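Local coordinates for protein bacillaene synthase decarboxylase PksI (Bacillus subtilis, PDB 4Q1K) that decarboxylates a carrier-tethered 3-methylglutaconyl group to 3-methylcrotonyl during biosynthesis of the polyketide antibiotic bacillaene, working as a homotrimer of the enoyl-CoA hydratase/isomerase family, at residues B[66-74]-B[212-223]. The protein carries 1 engineered substitution. Residues are numbered along the deposited sequence; the frame is centred on the assembly and turned at random. Where two conformers were deposited one is given.
Sequences NPKYKAVIL and AQELAEKPRNSL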
ATOM      1  N   ASN B  66     -17.203  19.828 -22.972  1.00 28.76           N
ATOM      2  CA  ASN B  66     -17.911  20.848 -22.194  1.00 31.49           C
ATOM      3  C   ASN B  66     -17.122  21.097 -20.947  1.00 30.99           C
ATOM      4  O   ASN B  66     -17.498  20.616 -19.883  1.00 28.40           O
ATOM      5  CB  ASN B  66     -19.377  20.438 -21.932  1.00 33.00           C
ATOM      6  CG  ASN B  66     -20.208  20.416 -23.230  1.00 42.12           C
ATOM      7  OD1 ASN B  66     -20.321  19.378 -23.935  1.00 39.56           O
ATOM      8  ND2 ASN B  66     -20.716  21.590 -23.619  1.00 42.95           N
ATOM      9  N   PRO B  67     -16.009  21.866 -21.077  1.00 30.25           N
ATOM     10  CA  PRO B  67     -15.018  21.933 -19.981  1.00 29.51           C
ATOM     11  C   PRO B  67     -15.401  22.912 -18.891  1.00 28.47           C
ATOM     12  O   PRO B  67     -14.628  23.795 -18.598  1.00 30.73           O
ATOM     13  CB  PRO B  67     -13.707  22.391 -20.689  1.00 30.51           C
ATOM     14  CG  PRO B  67     -14.190  23.151 -21.940  1.00 31.44           C
ATOM     15  CD  PRO B  67     -15.511  22.537 -22.322  1.00 31.37           C
ATOM     16  N   LYS B  68     -16.563  22.734 -18.255  1.00 26.78           N
ATOM     17  CA  LYS B  68     -17.028  23.605 -17.184  1.00 25.60           C
ATOM     18  C   LYS B  68     -17.210  22.846 -15.907  1.00 22.55           C
ATOM     19  O   LYS B  68     -17.417  23.475 -14.911  1.00 25.04           O
ATOM     20  CB  LYS B  68     -18.401  24.217 -17.501  1.00 28.53           C
ATOM     21  CG  LYS B  68     -19.532  23.240 -17.656  1.00 30.90           C
ATOM     22  CD  LYS B  68     -20.814  24.088 -17.641  1.00 34.26           C
ATOM     23  CE  LYS B  68     -22.059  23.259 -17.373  1.00 34.95           C
ATOM     24  NZ  LYS B  68     -23.220  24.176 -17.237  1.00 32.61           N
ATOM     25  N   TYR B  69     -17.145  21.489 -15.965  1.00 23.33           N
ATOM     26  CA  TYR B  69     -17.446  20.677 -14.813  1.00 21.16           C
ATOM     27  C   TYR B  69     -16.177  20.544 -13.975  1.00 20.72           C
ATOM     28  O   TYR B  69     -15.071  20.595 -14.478  1.00 20.69           O
ATOM     29  CB  TYR B  69     -17.974  19.287 -15.118  1.00 19.95           C
ATOM     30  CG  TYR B  69     -19.295  19.399 -15.806  1.00 24.02           C
ATOM     31  CD1 TYR B  69     -20.410  19.895 -15.122  1.00 23.85           C
ATOM     32  CD2 TYR B  69     -19.386  19.160 -17.177  1.00 24.60           C
ATOM     33  CE1 TYR B  69     -21.620  20.058 -15.781  1.00 26.56           C
ATOM     34  CE2 TYR B  69     -20.600  19.284 -17.828  1.00 29.74           C
ATOM     35  CZ  TYR B  69     -21.698  19.754 -17.106  1.00 30.33           C
ATOM     36  OH  TYR B  69     -22.916  19.884 -17.737  1.00 30.81           O
ATOM     37  N   LYS B  70     -16.376  20.412 -12.672  1.00 20.25           N
ATOM     38  CA  LYS B  70     -15.275  20.179 -11.724  1.00 19.31           C
ATOM     39  C   LYS B  70     -15.189  18.724 -11.208  1.00 20.88           C
ATOM     40  O   LYS B  70     -14.099  18.274 -10.719  1.00 19.71           O
ATOM     41  CB  LYS B  70     -15.461  21.132 -10.490  1.00 18.65           C
ATOM     42  CG  LYS B  70     -15.077  22.609 -10.899  1.00 19.68           C
ATOM     43  CD  LYS B  70     -15.551  23.607  -9.841  1.00 20.04           C
ATOM     44  CE  LYS B  70     -15.185  25.049 -10.253  1.00 18.48           C
ATOM     45  NZ  LYS B  70     -15.543  25.843  -9.033  1.00 20.00           N
ATOM     46  N   ALA B  71     -16.326  18.019 -11.256  1.00 18.61           N
ATOM     47  CA  ALA B  71     -16.322  16.633 -10.754  1.00 17.49           C
ATOM     48  C   ALA B  71     -17.357  15.867 -11.518  1.00 18.48           C
ATOM     49  O   ALA B  71     -18.438  16.385 -11.817  1.00 19.87           O
ATOM     50  CB  ALA B  71     -16.730  16.594  -9.248  1.00 18.37           C
ATOM     51  N   VAL B  72     -17.061  14.592 -11.715  1.00 18.11           N
ATOM     52  CA  VAL B  72     -17.986  13.692 -12.330  1.00 18.41           C
ATOM     53  C   VAL B  72     -18.353  12.580 -11.342  1.00 18.27           C
ATOM     54  O   VAL B  72     -17.456  12.061 -10.647  1.00 19.59           O
ATOM     55  CB  VAL B  72     -17.310  12.954 -13.542  1.00 20.32           C
ATOM     56  CG1 VAL B  72     -18.258  11.890 -14.124  1.00 21.29           C
ATOM     57  CG2 VAL B  72     -16.739  13.976 -14.579  1.00 20.92           C
ATOM     58  N   ILE B  73     -19.647  12.245 -11.244  1.00 18.10           N
ATOM     59  CA  ILE B  73     -20.070  11.076 -10.447  1.00 18.80           C
ATOM     60  C   ILE B  73     -20.546   9.999 -11.444  1.00 19.07           C
ATOM     61  O   ILE B  73     -21.486  10.237 -12.165  1.00 23.01           O
ATOM     62  CB  ILE B  73     -21.239  11.431  -9.510  1.00 18.87           C
ATOM     63  CG1 ILE B  73     -20.854  12.581  -8.526  1.00 20.37           C
ATOM     64  CG2 ILE B  73     -21.738  10.177  -8.759  1.00 19.02           C
ATOM     65  CD1 ILE B  73     -22.074  13.165  -7.779  1.00 21.23           C
ATOM     66  N   LEU B  74     -19.873   8.862 -11.416  1.00 18.50           N
ATOM     67  CA  LEU B  74     -20.182   7.681 -12.258  1.00 19.25           C
ATOM     68  C   LEU B  74     -20.903   6.682 -11.331  1.00 21.91           C
ATOM     69  O   LEU B  74     -20.375   6.311 -10.266  1.00 18.31           O
ATOM     70  CB  LEU B  74     -18.921   7.026 -12.857  1.00 19.98           C
ATOM     71  CG  LEU B  74     -19.095   5.707 -13.599  1.00 20.45           C
ATOM     72  CD1 LEU B  74     -19.993   6.023 -14.847  1.00 19.54           C
ATOM     73  CD2 LEU B  74     -17.720   5.251 -14.064  1.00 20.08           C
ATOM     74  N   ALA B 212     -18.560  15.556  -4.200  1.00 18.60           N
ATOM     75  CA  ALA B 212     -18.443  16.348  -5.466  1.00 19.62           C
ATOM     76  C   ALA B 212     -18.685  17.834  -5.190  1.00 21.15           C
ATOM     77  O   ALA B 212     -18.063  18.686  -5.836  1.00 19.32           O
ATOM     78  CB  ALA B 212     -19.476  15.879  -6.495  1.00 19.62           C
ATOM     79  N   GLN B 213     -19.621  18.136  -4.271  1.00 19.34           N
ATOM     80  CA  GLN B 213     -19.817  19.532  -3.868  1.00 19.52           C
ATOM     81  C   GLN B 213     -18.578  20.102  -3.250  1.00 21.04           C
ATOM     82  O   GLN B 213     -18.259  21.268  -3.516  1.00 21.52           O
ATOM     83  CB  GLN B 213     -20.948  19.636  -2.844  1.00 21.22           C
ATOM     84  CG  GLN B 213     -22.273  19.397  -3.575  1.00 21.27           C
ATOM     85  CD  GLN B 213     -23.471  19.268  -2.658  1.00 28.29           C
ATOM     86  OE1 GLN B 213     -23.404  18.597  -1.673  1.00 26.92           O
ATOM     87  NE2 GLN B 213     -24.611  19.896  -3.027  1.00 30.34           N
ATOM     88  N   GLU B 214     -17.907  19.325  -2.406  1.00 19.44           N
ATOM     89  CA  GLU B 214     -16.601  19.784  -1.845  1.00 22.44           C
ATOM     90  C   GLU B 214     -15.544  20.013  -2.926  1.00 22.62           C
ATOM     91  O   GLU B 214     -14.851  21.016  -2.921  1.00 22.74           O
ATOM     92  CB  GLU B 214     -16.144  18.869  -0.697  1.00 23.13           C
ATOM     93  CG  GLU B 214     -17.158  18.953   0.430  1.00 26.75           C
ATOM     94  CD  GLU B 214     -16.920  17.859   1.495  1.00 39.34           C
ATOM     95  OE1 GLU B 214     -15.877  17.208   1.420  1.00 34.02           O
ATOM     96  OE2 GLU B 214     -17.765  17.577   2.361  1.00 37.02           O
ATOM     97  N   LEU B 215     -15.428  19.091  -3.883  1.00 19.45           N
ATOM     98  CA  LEU B 215     -14.458  19.279  -4.923  1.00 18.49           C
ATOM     99  C   LEU B 215     -14.779  20.546  -5.725  1.00 18.67           C
ATOM    100  O   LEU B 215     -13.860  21.235  -6.171  1.00 18.97           O
ATOM    101  CB  LEU B 215     -14.459  18.053  -5.845  1.00 19.21           C
ATOM    102  CG  LEU B 215     -13.748  16.815  -5.260  1.00 19.31           C
ATOM    103  CD1 LEU B 215     -14.152  15.570  -6.069  1.00 21.26           C
ATOM    104  CD2 LEU B 215     -12.204  17.027  -5.216  1.00 16.00           C
ATOM    105  N   ALA B 216     -16.071  20.758  -5.975  1.00 19.46           N
ATOM    106  CA  ALA B 216     -16.494  21.944  -6.738  1.00 19.76           C
ATOM    107  C   ALA B 216     -16.274  23.257  -6.058  1.00 19.93           C
ATOM    108  O   ALA B 216     -16.513  24.319  -6.628  1.00 22.55           O
ATOM    109  CB  ALA B 216     -17.986  21.818  -7.216  1.00 20.77           C
ATOM    110  N   GLU B 217     -15.839  23.235  -4.798  1.00 21.55           N
ATOM    111  CA  GLU B 217     -15.364  24.488  -4.201  1.00 23.32           C
ATOM    112  C   GLU B 217     -14.017  24.987  -4.708  1.00 21.57           C
ATOM    113  O   GLU B 217     -13.712  26.139  -4.469  1.00 22.96           O
ATOM    114  CB  GLU B 217     -15.268  24.311  -2.696  1.00 22.81           C
ATOM    115  CG  GLU B 217     -16.668  24.099  -2.124  1.00 25.69           C
ATOM    116  CD  GLU B 217     -16.611  23.720  -0.645  1.00 34.90           C
ATOM    117  OE1 GLU B 217     -15.517  23.674  -0.035  1.00 37.09           O
ATOM    118  OE2 GLU B 217     -17.688  23.470  -0.101  1.00 41.93           O
ATOM    119  N   LYS B 218     -13.247  24.148  -5.436  1.00 18.88           N
ATOM    120  CA  LYS B 218     -11.906  24.508  -5.943  1.00 18.18           C
ATOM    121  C   LYS B 218     -12.033  25.107  -7.354  1.00 21.37           C
ATOM    122  O   LYS B 218     -13.030  24.821  -8.010  1.00 21.31           O
ATOM    123  CB  LYS B 218     -11.097  23.215  -6.148  1.00 18.84           C
ATOM    124  CG  LYS B 218     -10.481  22.715  -4.812  1.00 20.24           C
ATOM    125  CD  LYS B 218     -11.606  22.360  -3.808  1.00 22.46           C
ATOM    126  CE  LYS B 218     -11.175  21.488  -2.636  1.00 24.91           C
ATOM    127  NZ  LYS B 218     -12.258  21.155  -1.660  1.00 21.37           N
ATOM    128  N   PRO B 219     -11.022  25.844  -7.810  1.00 22.50           N
ATOM    129  CA  PRO B 219     -10.959  26.257  -9.210  1.00 22.88           C
ATOM    130  C   PRO B 219     -10.754  25.038 -10.076  1.00 22.65           C
ATOM    131  O   PRO B 219      -9.957  24.146  -9.722  1.00 22.16           O
ATOM    132  CB  PRO B 219      -9.714  27.185  -9.301  1.00 23.99           C
ATOM    133  CG  PRO B 219      -9.371  27.482  -7.873  1.00 26.73           C
ATOM    134  CD  PRO B 219      -9.854  26.326  -7.031  1.00 23.02           C
ATOM    135  N   ARG B 220     -11.527  24.959 -11.168  1.00 21.27           N
ATOM    136  CA  ARG B 220     -11.371  23.850 -12.086  1.00 21.76           C
ATOM    137  C   ARG B 220      -9.931  23.667 -12.620  1.00 22.51           C
ATOM    138  O   ARG B 220      -9.437  22.547 -12.678  1.00 22.88           O
ATOM    139  CB  ARG B 220     -12.305  24.078 -13.280  1.00 21.64           C
ATOM    140  CG  ARG B 220     -12.300  22.864 -14.223  1.00 22.77           C
ATOM    141  CD  ARG B 220     -13.174  23.121 -15.452  1.00 23.45           C
ATOM    142  NE  ARG B 220     -13.435  21.893 -16.220  1.00 24.77           N
ATOM    143  CZ  ARG B 220     -12.655  21.490 -17.214  1.00 26.85           C
ATOM    144  NH1 ARG B 220     -11.614  22.237 -17.551  1.00 28.61           N
ATOM    145  NH2 ARG B 220     -12.949  20.412 -17.905  1.00 27.93           N
ATOM    146  N   ASN B 221      -9.254  24.764 -12.983  1.00 22.59           N
ATOM    147  CA  ASN B 221      -7.878  24.665 -13.476  0.50 24.09           C
ATOM    148  C   ASN B 221      -6.924  24.041 -12.417  1.00 24.59           C
ATOM    149  O   ASN B 221      -5.988  23.329 -12.765  1.00 24.03           O
ATOM    150  CB  ASN B 221      -7.406  26.052 -13.937  0.50 24.33           C
ATOM    151  CG  ASN B 221      -8.138  26.517 -15.197  0.50 27.98           C
ATOM    152  OD1 ASN B 221      -8.632  25.710 -15.974  0.50 29.69           O
ATOM    153  ND2 ASN B 221      -8.193  27.811 -15.407  0.50 28.64           N
ATOM    154  N   SER B 222      -7.200  24.294 -11.149  1.00 21.86           N
ATOM    155  CA  SER B 222      -6.319  23.680 -10.098  1.00 22.61           C
ATOM    156  C   SER B 222      -6.615  22.159 -10.046  1.00 22.23           C
ATOM    157  O   SER B 222      -5.712  21.379  -9.886  1.00 20.41           O
ATOM    158  CB  SER B 222      -6.654  24.266  -8.714  1.00 25.47           C
ATOM    159  OG  SER B 222      -6.214  25.621  -8.712  1.00 27.43           O
ATOM    160  N   LEU B 223      -7.888  21.784 -10.119  1.00 19.95           N
ATOM    161  CA  LEU B 223      -8.281  20.345 -10.108  1.00 18.94           C
ATOM    162  C   LEU B 223      -7.666  19.664 -11.318  1.00 21.14           C
ATOM    163  O   LEU B 223      -7.189  18.546 -11.184  1.00 21.49           O
ATOM    164  CB  LEU B 223      -9.838  20.225 -10.172  1.00 21.63           C
ATOM    165  CG  LEU B 223     -10.503  20.646  -8.855  1.00 19.31           C
ATOM    166  CD1 LEU B 223     -12.025  20.698  -9.052  1.00 21.13           C
ATOM    167  CD2 LEU B 223     -10.177  19.703  -7.680  1.00 21.38           C
TER
HETATM  168  O   HOH W   1     -15.811  19.182 -17.961  1.00 28.41           O
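Pro67 O sits over the centre of one face of the Arg220 guanidinium, 3.2 Å above its plane, while Tyr69 O meets the group near its edge. Lys68 CG lies over the centre of one face of the Tyr69 ring, 3.9 Å above its plane. Tyr69 O takes the hydrogen bond from Arg220 NE at 2.7 Å, short but bent (140° at the hydrogen). With CG anti to the backbone N (chi1 -174°) and the chain extended as far as NE, Arg220 reaches from the first turn of its helix to the inverse gamma turn centred on Pro67. There Pro67 CB packs 3.5 Å from Arg220 NH2, which also binds a water held by Asn66 O and forms a salt bridge with Glu113.

Lys70 crosses Leu223 at about a right angle, its CB 3.7 Å from Leu223 CD1. Its extended chain then carries NZ to two carbonyls of the interhelix turn, Ala216 O at 3.0 Å and Lys218 O at 2.9 Å, so that one ammonium ties the turn together. Deeper in, Ala71 CB and Ile73 CD1 both pack 4.0 Å from Ala212 CB.

The contact joins the lead-in and start of strand 71-75, flanked by strands 34-39 and 116-120 in the crotonase-fold sheet, to the end of helix 201-215, the turn after it and the first turn of helix 220-252, with Met151 of the second subunit packing on Leu223.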